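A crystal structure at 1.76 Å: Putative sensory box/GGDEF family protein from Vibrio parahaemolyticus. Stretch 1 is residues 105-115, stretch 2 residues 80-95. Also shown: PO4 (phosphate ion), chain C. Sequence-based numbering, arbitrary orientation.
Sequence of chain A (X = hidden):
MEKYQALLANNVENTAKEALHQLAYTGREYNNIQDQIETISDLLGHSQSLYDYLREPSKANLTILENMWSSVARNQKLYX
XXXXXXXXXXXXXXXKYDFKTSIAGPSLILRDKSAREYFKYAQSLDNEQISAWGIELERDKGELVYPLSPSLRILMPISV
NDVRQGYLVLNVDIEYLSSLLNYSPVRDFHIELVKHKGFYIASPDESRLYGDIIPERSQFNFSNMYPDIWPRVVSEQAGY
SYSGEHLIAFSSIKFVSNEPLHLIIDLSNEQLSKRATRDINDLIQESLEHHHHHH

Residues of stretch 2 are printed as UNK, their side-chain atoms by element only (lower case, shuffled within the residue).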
ATOM      1  N   GLY A 105     -15.762   5.026 -11.404  1.00 17.67           N
ATOM      2  CA  GLY A 105     -16.572   4.682 -12.560  1.00 16.21           C
ATOM      3  C   GLY A 105     -15.667   4.009 -13.584  1.00 16.64           C
ATOM      4  O   GLY A 105     -14.406   3.984 -13.436  1.00 14.30           O
ATOM      5  N   PRO A 106     -16.267   3.494 -14.645  1.00 17.70           N
ATOM      6  CA  PRO A 106     -15.476   2.695 -15.599  1.00 17.92           C
ATOM      7  C   PRO A 106     -14.713   3.560 -16.571  1.00 18.20           C
ATOM      8  O   PRO A 106     -15.155   4.713 -16.869  1.00 18.70           O
ATOM      9  CB  PRO A 106     -16.591   1.908 -16.377  1.00 17.68           C
ATOM     10  CG  PRO A 106     -17.802   2.819 -16.302  1.00 21.91           C
ATOM     11  CD  PRO A 106     -17.717   3.340 -14.835  1.00 18.85           C
ATOM     12  N   SER A 107     -13.624   3.035 -17.142  1.00 16.51           N
ATOM     13  CA  SER A 107     -12.904   3.724 -18.224  1.00 15.90           C
ATOM     14  C   SER A 107     -12.945   2.901 -19.481  1.00 16.92           C
ATOM     15  O   SER A 107     -12.885   1.615 -19.403  1.00 18.69           O
ATOM     16  CB  SER A 107     -11.418   3.850 -17.799  1.00 16.75           C
ATOM     17  OG  SER A 107     -10.586   4.455 -18.776  1.00 19.28           O
ATOM     18  N   LEU A 108     -12.910   3.601 -20.612  1.00 16.38           N
ATOM     19  CA  LEU A 108     -12.806   2.888 -21.859  1.00 18.01           C
ATOM     20  C   LEU A 108     -11.351   2.912 -22.322  1.00 18.82           C
ATOM     21  O   LEU A 108     -11.057   2.407 -23.466  1.00 20.17           O
ATOM     22  CB  LEU A 108     -13.680   3.590 -22.929  1.00 19.38           C
ATOM     23  CG  LEU A 108     -15.184   3.485 -22.693  1.00 22.58           C
ATOM     24  CD1 LEU A 108     -15.847   4.468 -23.713  1.00 27.67           C
ATOM     25  CD2 LEU A 108     -15.693   2.112 -22.876  1.00 29.53           C
ATOM     26  N   ILE A 109     -10.435   3.363 -21.457  1.00 17.20           N
ATOM     27  CA  ILE A 109      -9.013   3.414 -21.848  1.00 17.80           C
ATOM     28  C   ILE A 109      -8.470   2.027 -21.397  1.00 18.63           C
ATOM     29  O   ILE A 109      -8.186   1.847 -20.195  1.00 18.85           O
ATOM     30  CB  ILE A 109      -8.228   4.551 -21.196  1.00 18.72           C
ATOM     31  CG1 ILE A 109      -8.790   5.919 -21.715  1.00 21.07           C
ATOM     32  CG2 ILE A 109      -6.745   4.472 -21.591  1.00 20.34           C
ATOM     33  CD1 ILE A 109      -8.308   7.081 -20.908  1.00 23.93           C
ATOM     34  N   LEU A 110      -8.481   1.044 -22.324  1.00 17.65           N
ATOM     35  CA  LEU A 110      -8.205  -0.347 -22.001  1.00 17.85           C
ATOM     36  C   LEU A 110      -6.905  -0.746 -22.699  1.00 18.89           C
ATOM     37  O   LEU A 110      -6.772  -0.558 -23.914  1.00 20.95           O
ATOM     38  CB  LEU A 110      -9.347  -1.222 -22.447  1.00 15.99           C
ATOM     39  CG  LEU A 110     -10.650  -0.847 -21.761  1.00 17.49           C
ATOM     40  CD1 LEU A 110     -11.818  -1.659 -22.304  1.00 18.94           C
ATOM     41  CD2 LEU A 110     -10.549  -1.109 -20.223  1.00 19.73           C
ATOM     42  N   ARG A 111      -5.941  -1.265 -21.964  1.00 17.27           N
ATOM     43  CA  ARG A 111      -4.598  -1.484 -22.532  1.00 17.30           C
ATOM     44  C   ARG A 111      -4.172  -2.927 -22.421  1.00 17.85           C
ATOM     45  O   ARG A 111      -4.711  -3.720 -21.633  1.00 18.46           O
ATOM     46  CB  ARG A 111      -3.574  -0.702 -21.718  1.00 17.22           C
ATOM     47  CG  ARG A 111      -3.638   0.818 -21.917  1.00 21.41           C
ATOM     48  CD  ARG A 111      -4.584   1.525 -20.920  1.00 22.10           C
ATOM     49  NE  ARG A 111      -4.615   1.086 -19.497  1.00 22.16           N
ATOM     50  CZ  ARG A 111      -3.941   1.620 -18.470  1.00 24.02           C
ATOM     51  NH1 ARG A 111      -3.091   2.658 -18.620  1.00 25.95           N
ATOM     52  NH2 ARG A 111      -4.117   1.109 -17.282  1.00 20.94           N
ATOM     53  N   ASP A 112      -3.194  -3.267 -23.271  1.00 17.54           N
ATOM     54  CA  ASP A 112      -2.578  -4.597 -23.170  1.00 16.69           C
ATOM     55  C   ASP A 112      -1.454  -4.549 -22.124  1.00 15.55           C
ATOM     56  O   ASP A 112      -0.435  -3.876 -22.330  1.00 16.48           O
ATOM     57  CB  ASP A 112      -1.952  -4.866 -24.566  1.00 17.99           C
ATOM     58  CG  ASP A 112      -1.169  -6.123 -24.615  1.00 25.88           C
ATOM     59  OD1 ASP A 112      -0.996  -6.843 -23.603  1.00 23.23           O
ATOM     60  OD2 ASP A 112      -0.762  -6.414 -25.748  1.00 30.22           O
ATOM     61  N   LYS A 113      -1.639  -5.272 -20.996  1.00 16.93           N
ATOM     62  CA  LYS A 113      -0.704  -5.260 -19.871  1.00 14.96           C
ATOM     63  C   LYS A 113       0.186  -6.476 -19.878  1.00 16.66           C
ATOM     64  O   LYS A 113       0.855  -6.803 -18.886  1.00 15.83           O
ATOM     65  CB  LYS A 113      -1.476  -5.229 -18.567  1.00 14.59           C
ATOM     66  CG  LYS A 113      -2.182  -3.920 -18.403  1.00 16.06           C
ATOM     67  CD  LYS A 113      -1.213  -2.800 -17.919  1.00 14.83           C
ATOM     68  CE  LYS A 113      -1.916  -1.454 -17.965  1.00 15.04           C
ATOM     69  NZ  LYS A 113      -1.071  -0.359 -17.277  1.00 16.47           N
ATOM     70  N   SER A 114       0.174  -7.195 -21.019  1.00 18.03           N
ATOM     71  CA  SER A 114       0.900  -8.456 -21.026  1.00 17.81           C
ATOM     72  C   SER A 114       2.413  -8.375 -20.817  1.00 18.25           C
ATOM     73  O   SER A 114       3.018  -9.426 -20.425  1.00 18.38           O
ATOM     74  CB  SER A 114       0.563  -9.254 -22.280  1.00 16.45           C
ATOM     75  OG  SER A 114       1.090  -8.556 -23.406  1.00 20.93           O
ATOM     76  N   ALA A 115       3.039  -7.213 -21.051  1.00 17.10           N
ATOM     77  CA  ALA A 115       4.496  -7.084 -20.853  1.00 18.61           C
ATOM     78  C   ALA A 115       4.874  -6.856 -19.379  1.00 19.27           C
ATOM     79  O   ALA A 115       6.051  -7.001 -19.007  1.00 19.54           O
ATOM     80  CB  ALA A 115       5.044  -5.944 -21.666  1.00 19.11           C
ATOM     81  N   UNK A  80      -7.497   1.851  -5.882  1.00 14.93           N
ATOM     82  CA  UNK A  80      -7.379   2.880  -6.888  1.00 16.96           C
ATOM     83  C   UNK A  80      -7.933   2.361  -8.261  1.00 15.14           C
ATOM     84  O   UNK A  80      -8.467   3.122  -9.038  1.00 16.21           O
ATOM     85  c   UNK A  80      -4.567   5.325  -7.459  1.00 35.55           C
ATOM     86  n   UNK A  80      -4.111   6.244  -9.672  1.00 44.85           N
ATOM     87  c   UNK A  80      -4.476   6.589  -8.267  1.00 43.50           C
ATOM     88  c   UNK A  80      -5.919   3.290  -6.973  1.00 18.94           C
ATOM     89  c   UNK A  80      -5.770   4.495  -7.889  1.00 27.93           C
ATOM     90  N   UNK A  81      -7.864   1.064  -8.472  1.00 13.26           N
ATOM     91  CA  UNK A  81      -8.475   0.457  -9.651  1.00 13.72           C
ATOM     92  C   UNK A  81      -8.918  -0.911  -9.314  1.00 12.81           C
ATOM     93  O   UNK A  81      -8.348  -1.541  -8.460  1.00 14.40           O
ATOM     94  c   UNK A  81      -5.769   1.278 -12.368  1.00 23.50           C
ATOM     95  c   UNK A  81      -7.392   0.239 -10.786  1.00 14.41           C
ATOM     96  c   UNK A  81      -6.766   1.551 -11.241  1.00 19.35           C
ATOM     97  n   UNK A  81      -6.316   1.027 -13.543  1.00 17.68           N
ATOM     98  o   UNK A  81      -4.528   1.231 -12.167  1.00 23.30           O
ATOM     99  N   UNK A  82      -9.940  -1.398 -10.043  1.00 12.81           N
ATOM    100  CA  UNK A  82     -10.414  -2.756  -9.940  1.00 13.04           C
ATOM    101  C   UNK A  82     -10.630  -3.162 -11.408  1.00 14.15           C
ATOM    102  O   UNK A  82     -11.354  -2.461 -12.130  1.00 14.30           O
ATOM    103  c   UNK A  82     -12.245  -4.368  -9.185  1.00 13.32           C
ATOM    104  c   UNK A  82     -12.879  -2.300  -6.974  1.00 15.57           C
ATOM    105  c   UNK A  82     -11.525  -2.338  -7.745  1.00 13.06           C
ATOM    106  c   UNK A  82     -11.750  -2.860  -9.203  1.00 14.53           C
ATOM    107  N   UNK A  83      -9.931  -4.216 -11.835  1.00 13.61           N
ATOM    108  CA  UNK A  83      -9.930  -4.570 -13.246  1.00 12.60           C
ATOM    109  C   UNK A  83     -10.113  -6.045 -13.456  1.00 12.96           C
ATOM    110  O   UNK A  83      -9.788  -6.906 -12.627  1.00 12.51           O
ATOM    111  c   UNK A  83      -8.351  -2.727 -13.977  1.00 12.07           C
ATOM    112  n   UNK A  83      -5.932  -2.727 -13.508  1.00 15.25           N
ATOM    113  n   UNK A  83      -4.135  -2.151 -14.909  1.00 15.50           N
ATOM    114  c   UNK A  83      -8.571  -4.267 -13.814  1.00 12.83           C
ATOM    115  c   UNK A  83      -6.936  -2.404 -14.557  1.00 15.27           C
ATOM    116  n   UNK A  83      -3.759  -2.814 -12.693  1.00 13.59           N
ATOM    117  c   UNK A  83      -4.613  -2.582 -13.702  1.00 17.01           C
ATOM    118  N   UNK A  84     -10.598  -6.358 -14.659  1.00 13.78           N
ATOM    119  CA  UNK A  84     -10.552  -7.732 -15.120  1.00 13.63           C
ATOM    120  C   UNK A  84      -9.732  -7.688 -16.427  1.00 15.09           C
ATOM    121  O   UNK A  84      -9.992  -6.855 -17.316  1.00 14.96           O
ATOM    122  c   UNK A  84     -11.915  -9.740 -15.798  1.00 14.99           C
ATOM    123  c   UNK A  84     -11.640 -12.036 -15.103  1.00 22.10           C
ATOM    124  c   UNK A  84     -11.748 -10.701 -14.798  1.00 17.26           C
ATOM    125  c   UNK A  84     -11.875 -10.126 -17.163  1.00 17.91           C
ATOM    126  c   UNK A  84     -11.752 -11.555 -17.510  1.00 17.58           C
ATOM    127  c   UNK A  84     -11.659 -12.471 -16.438  1.00 16.98           C
ATOM    128  c   UNK A  84     -11.962  -8.291 -15.443  1.00 14.19           C
ATOM    129  N   UNK A  85      -8.673  -8.508 -16.486  1.00 13.99           N
ATOM    130  CA  UNK A  85      -7.834  -8.676 -17.702  1.00 13.73           C
ATOM    131  C   UNK A  85      -8.165 -10.039 -18.291  1.00 14.04           C
ATOM    132  O   UNK A  85      -8.344 -11.024 -17.588  1.00 14.94           O
ATOM    133  c   UNK A  85      -6.304  -8.650 -17.344  1.00 14.64           C
ATOM    134  c   UNK A  85      -6.391  -6.448 -16.007  1.00 16.14           C
ATOM    135  c   UNK A  85      -4.178  -7.508 -16.661  1.00 16.48           C
ATOM    136  c   UNK A  85      -5.703  -7.243 -17.120  1.00 15.69           C
ATOM    137  N   UNK A  86      -8.200 -10.101 -19.623  1.00 15.04           N
ATOM    138  CA  UNK A  86      -8.457 -11.434 -20.191  1.00 15.15           C
ATOM    139  C   UNK A  86      -7.187 -12.269 -20.191  1.00 15.46           C
ATOM    140  O   UNK A  86      -6.118 -11.798 -19.705  1.00 17.65           O
ATOM    141  c   UNK A  86      -8.145 -10.673 -22.634  1.00 19.03           C
ATOM    142  o   UNK A  86      -6.882 -10.570 -22.508  1.00 19.81           O
ATOM    143  c   UNK A  86      -9.092 -11.251 -21.574  1.00 15.95           C
ATOM    144  o   UNK A  86      -8.716 -10.249 -23.707  1.00 24.32           O
ATOM    145  N   UNK A  87      -7.266 -13.485 -20.766  1.00 17.59           N
ATOM    146  CA  UNK A  87      -6.075 -14.340 -20.667  1.00 18.37           C
ATOM    147  C   UNK A  87      -4.894 -13.813 -21.444  1.00 18.62           C
ATOM    148  O   UNK A  87      -3.769 -14.166 -21.153  1.00 20.63           O
ATOM    149  o   UNK A  87      -6.842 -15.755 -22.461  1.00 21.06           O
ATOM    150  c   UNK A  87      -7.393 -16.422 -20.215  1.00 21.32           C
ATOM    151  c   UNK A  87      -6.354 -15.803 -21.109  1.00 19.69           C
ATOM    152  N   UNK A  88      -5.109 -12.930 -22.410  1.00 19.95           N
ATOM    153  CA  UNK A  88      -3.994 -12.339 -23.144  1.00 22.02           C
ATOM    154  C   UNK A  88      -3.359 -11.150 -22.446  1.00 21.76           C
ATOM    155  O   UNK A  88      -2.331 -10.613 -22.903  1.00 21.60           O
ATOM    156  o   UNK A  88      -5.271 -10.774 -24.516  1.00 27.69           O
ATOM    157  c   UNK A  88      -4.449 -11.950 -24.585  1.00 23.34           C
ATOM    158  N   UNK A  89      -3.941 -10.789 -21.298  1.00 19.58           N
ATOM    159  CA  UNK A  89      -3.458  -9.623 -20.518  1.00 17.97           C
ATOM    160  C   UNK A  89      -4.027  -8.273 -20.921  1.00 17.34           C
ATOM    161  O   UNK A  89      -3.529  -7.211 -20.478  1.00 17.68           O
ATOM    162  N   UNK A  90      -5.084  -8.270 -21.721  1.00 17.61           N
ATOM    163  CA  UNK A  90      -5.747  -7.034 -22.170  1.00 16.92           C
ATOM    164  C   UNK A  90      -6.865  -6.670 -21.159  1.00 15.21           C
ATOM    165  O   UNK A  90      -7.671  -7.511 -20.796  1.00 15.23           O
ATOM    166  c   UNK A  90      -7.100  -5.866 -23.951  1.00 18.03           C
ATOM    167  c   UNK A  90      -6.334  -7.175 -23.586  1.00 17.94           C
ATOM    168  o   UNK A  90      -5.232  -7.222 -24.495  1.00 20.49           O
ATOM    169  N   UNK A  91      -6.862  -5.428 -20.707  1.00 15.40           N
ATOM    170  CA  UNK A  91      -7.924  -4.975 -19.782  1.00 15.05           C
ATOM    171  C   UNK A  91      -9.283  -5.059 -20.482  1.00 15.57           C
ATOM    172  O   UNK A  91      -9.426  -4.552 -21.626  1.00 16.37           O
ATOM    173  c   UNK A  91      -6.337  -3.357 -18.577  1.00 17.57           C
ATOM    174  c   UNK A  91      -7.678  -3.534 -19.415  1.00 14.62           C
ATOM    175  c   UNK A  91      -5.973  -1.922 -18.364  1.00 18.50           C
ATOM    176  o   UNK A  91      -6.220  -1.098 -19.290  1.00 17.19           O
ATOM    177  o   UNK A  91      -5.419  -1.593 -17.226  1.00 16.71           O
ATOM    178  N   UNK A  92     -10.255  -5.643 -19.817  1.00 14.20           N
ATOM    179  CA  UNK A  92     -11.619  -5.787 -20.392  1.00 15.05           C
ATOM    180  C   UNK A  92     -12.594  -4.963 -19.519  1.00 16.15           C
ATOM    181  O   UNK A  92     -13.609  -4.394 -20.044  1.00 16.43           O
ATOM    182  c   UNK A  92     -11.159  -8.191 -21.180  1.00 19.52           C
ATOM    183  n   UNK A  92     -12.603  -8.115 -24.534  1.00 39.36           N
ATOM    184  c   UNK A  92     -11.187  -7.856 -22.632  1.00 28.97           C
ATOM    185  c   UNK A  92     -12.076  -7.220 -20.364  1.00 15.62           C
ATOM    186  c   UNK A  92     -12.613  -7.892 -23.095  1.00 33.07           C
ATOM    187  N   UNK A  93     -12.297  -4.882 -18.207  1.00 15.78           N
ATOM    188  CA  UNK A  93     -13.195  -4.147 -17.290  1.00 15.23           C
ATOM    189  C   UNK A  93     -12.263  -3.334 -16.433  1.00 14.79           C
ATOM    190  O   UNK A  93     -11.277  -3.876 -15.914  1.00 14.30           O
ATOM    191  c   UNK A  93     -15.005  -4.145 -15.601  1.00 16.60           C
ATOM    192  c   UNK A  93     -14.006  -5.034 -16.352  1.00 15.86           C
ATOM    193  c   UNK A  93     -14.847  -6.084 -17.178  1.00 19.00           C
ATOM    194  N   UNK A  94     -12.501  -2.026 -16.359  1.00 13.15           N
ATOM    195  CA  UNK A  94     -11.567  -1.207 -15.580  1.00 14.59           C
ATOM    196  C   UNK A  94     -12.344  -0.108 -14.837  1.00 15.47           C
ATOM    197  O   UNK A  94     -12.884   0.820 -15.471  1.00 16.05           O
ATOM    198  c   UNK A  94      -9.595   0.397 -15.882  1.00 14.92           C
ATOM    199  n   UNK A  94      -7.166   3.170 -17.861  1.00 20.94           N
ATOM    200  c   UNK A  94     -10.592  -0.537 -16.563  1.00 13.70           C
ATOM    201  n   UNK A  94      -7.481   1.583 -16.135  1.00 15.88           N
ATOM    202  c   UNK A  94      -6.904   2.694 -16.624  1.00 18.07           C
ATOM    203  n   UNK A  94      -6.043   3.362 -15.827  1.00 19.55           N
ATOM    204  c   UNK A  94      -8.453   0.762 -16.840  1.00 18.06           C
ATOM    205  N   UNK A  95     -12.411  -0.253 -13.516  1.00 14.14           N
ATOM    206  CA  UNK A  95     -13.055   0.797 -12.697  1.00 16.15           C
ATOM    207  C   UNK A  95     -11.902   1.517 -12.063  1.00 15.28           C
ATOM    208  O   UNK A  95     -10.986   0.889 -11.556  1.00 14.87           O
ATOM    209  c   UNK A  95     -14.277   1.024 -10.449  1.00 18.74           C
ATOM    210  c   UNK A  95     -13.960   0.112 -11.642  1.00 17.36           C
ATOM    211  c   UNK A  95     -15.242  -0.507 -12.308  1.00 23.03           C
ATOM    212  c   UNK A  95     -15.879   0.209 -13.322  1.00 26.78           C
TER
HETATM  213  P   PO4 C 321      -0.921  -0.690 -13.437  1.00 15.25           P
HETATM  214  O1  PO4 C 321      -1.851   0.536 -13.507  1.00 15.66           O
HETATM  215  O2  PO4 C 321      -1.194  -1.418 -14.760  1.00 14.86           O
HETATM  216  O3  PO4 C 321      -1.269  -1.604 -12.297  1.00 15.83           O
HETATM  217  O4  PO4 C 321       0.538  -0.251 -13.369  1.00 15.42           O
HETATM  218  O   HOH W   1      -2.576  -8.881 -24.623  1.00 46.67           O
HETATM  219  O   HOH W   2     -14.624  -0.981 -17.984  1.00 24.21           O

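Position 80 carries four carbons in a row ending in a nitrogen, out of reach of stretch 1. It is Lys80.

Position 81 has three carbons, the third bearing one oxygen and one nitrogen. Its end nears Arg111. This amide is Gln81.

Position 82 has four carbons forked at the first, one arm two carbons long, out of reach: Ile82.

Position 83 has three carbons, a nitrogen, then a carbon with two more nitrogens. Its end nears Arg111 and Lys113. This guanidinium is Arg83. NH1 donates to PO4 O2 (3.0 Å) and NH2 to PO4 O3 (2.8 Å).

Position 84 has one carbon and a six-carbon ring, out of reach: Phe84.

Position 85 has four carbons forked at the second. A terminal carbon packs near Lys113. It is Leu85, with CD2 4.0 Å from Lys113 CB.

Position 86 has two carbons, the second with two oxygens, and makes no contact: Asp86.

Position 87 has one carbon carrying an oxygen and a carbon. Exposed, without contact, it is Thr87.

Position 88 has one carbon and one oxygen. Its backbone O lies 3.3 Å from Ser114 CB. It is Ser88.

Position 89 has no side-chain atoms. An ideal CB would sit 3.0 Å from Ser114 CB, and phi of 86° also favours Gly89. Its O accepts from Lys113 N (2.8 Å).

Position 90 has one carbon carrying an oxygen and a carbon. The oxygen nears Asp112, with which the backbone forms a single bridge. It is Thr90. Water 1 links its OG1 to Asp112 OD1, weakly at the aspartate.

Position 91 has three carbons, the third with two oxygens, which face Arg111: Glu91. OE1 accepts from Arg111 N and Arg111 NE, both at 2.7 Å. OE2 accepts from Arg111 NH2 (3.0 Å) and Arg83 NH1 (2.7 Å).

Position 92 has four carbons in a row ending in nitrogen. Its CB points away. It is Lys92.

Position 93 has three carbons, forked at the first, also pointing away: Val93.

Position 94 has three carbons, a nitrogen, then a carbon with two nitrogens. The planar end lies flat on the guanidinium of Arg111, centres 3.7 Å apart, and reaches Ile109 O. It is Arg94. NH1 donates to Ile109 O (2.9 Å).

Position 95 has four carbons forked at the first. The longer arm meets Pro106. It is Ile95, CD1 packing 3.6 Å from Pro106 CB.

The contact has two separate ladders, at Pro106 with Ile95 and at Asp112 with Thr90. Between them, Glu91 holds Arg111 by a salt bridge. Its negative charge helps offset the crowding of Arg83, Arg94 and Arg111. Backbone bonds from Ser107 N to Arg94 O (2.9 Å) and from Glu91 N to Arg111 O (2.9 Å) fasten the chains.

Stretch 2 80-95: KQIRFLDTSGTEKVRI
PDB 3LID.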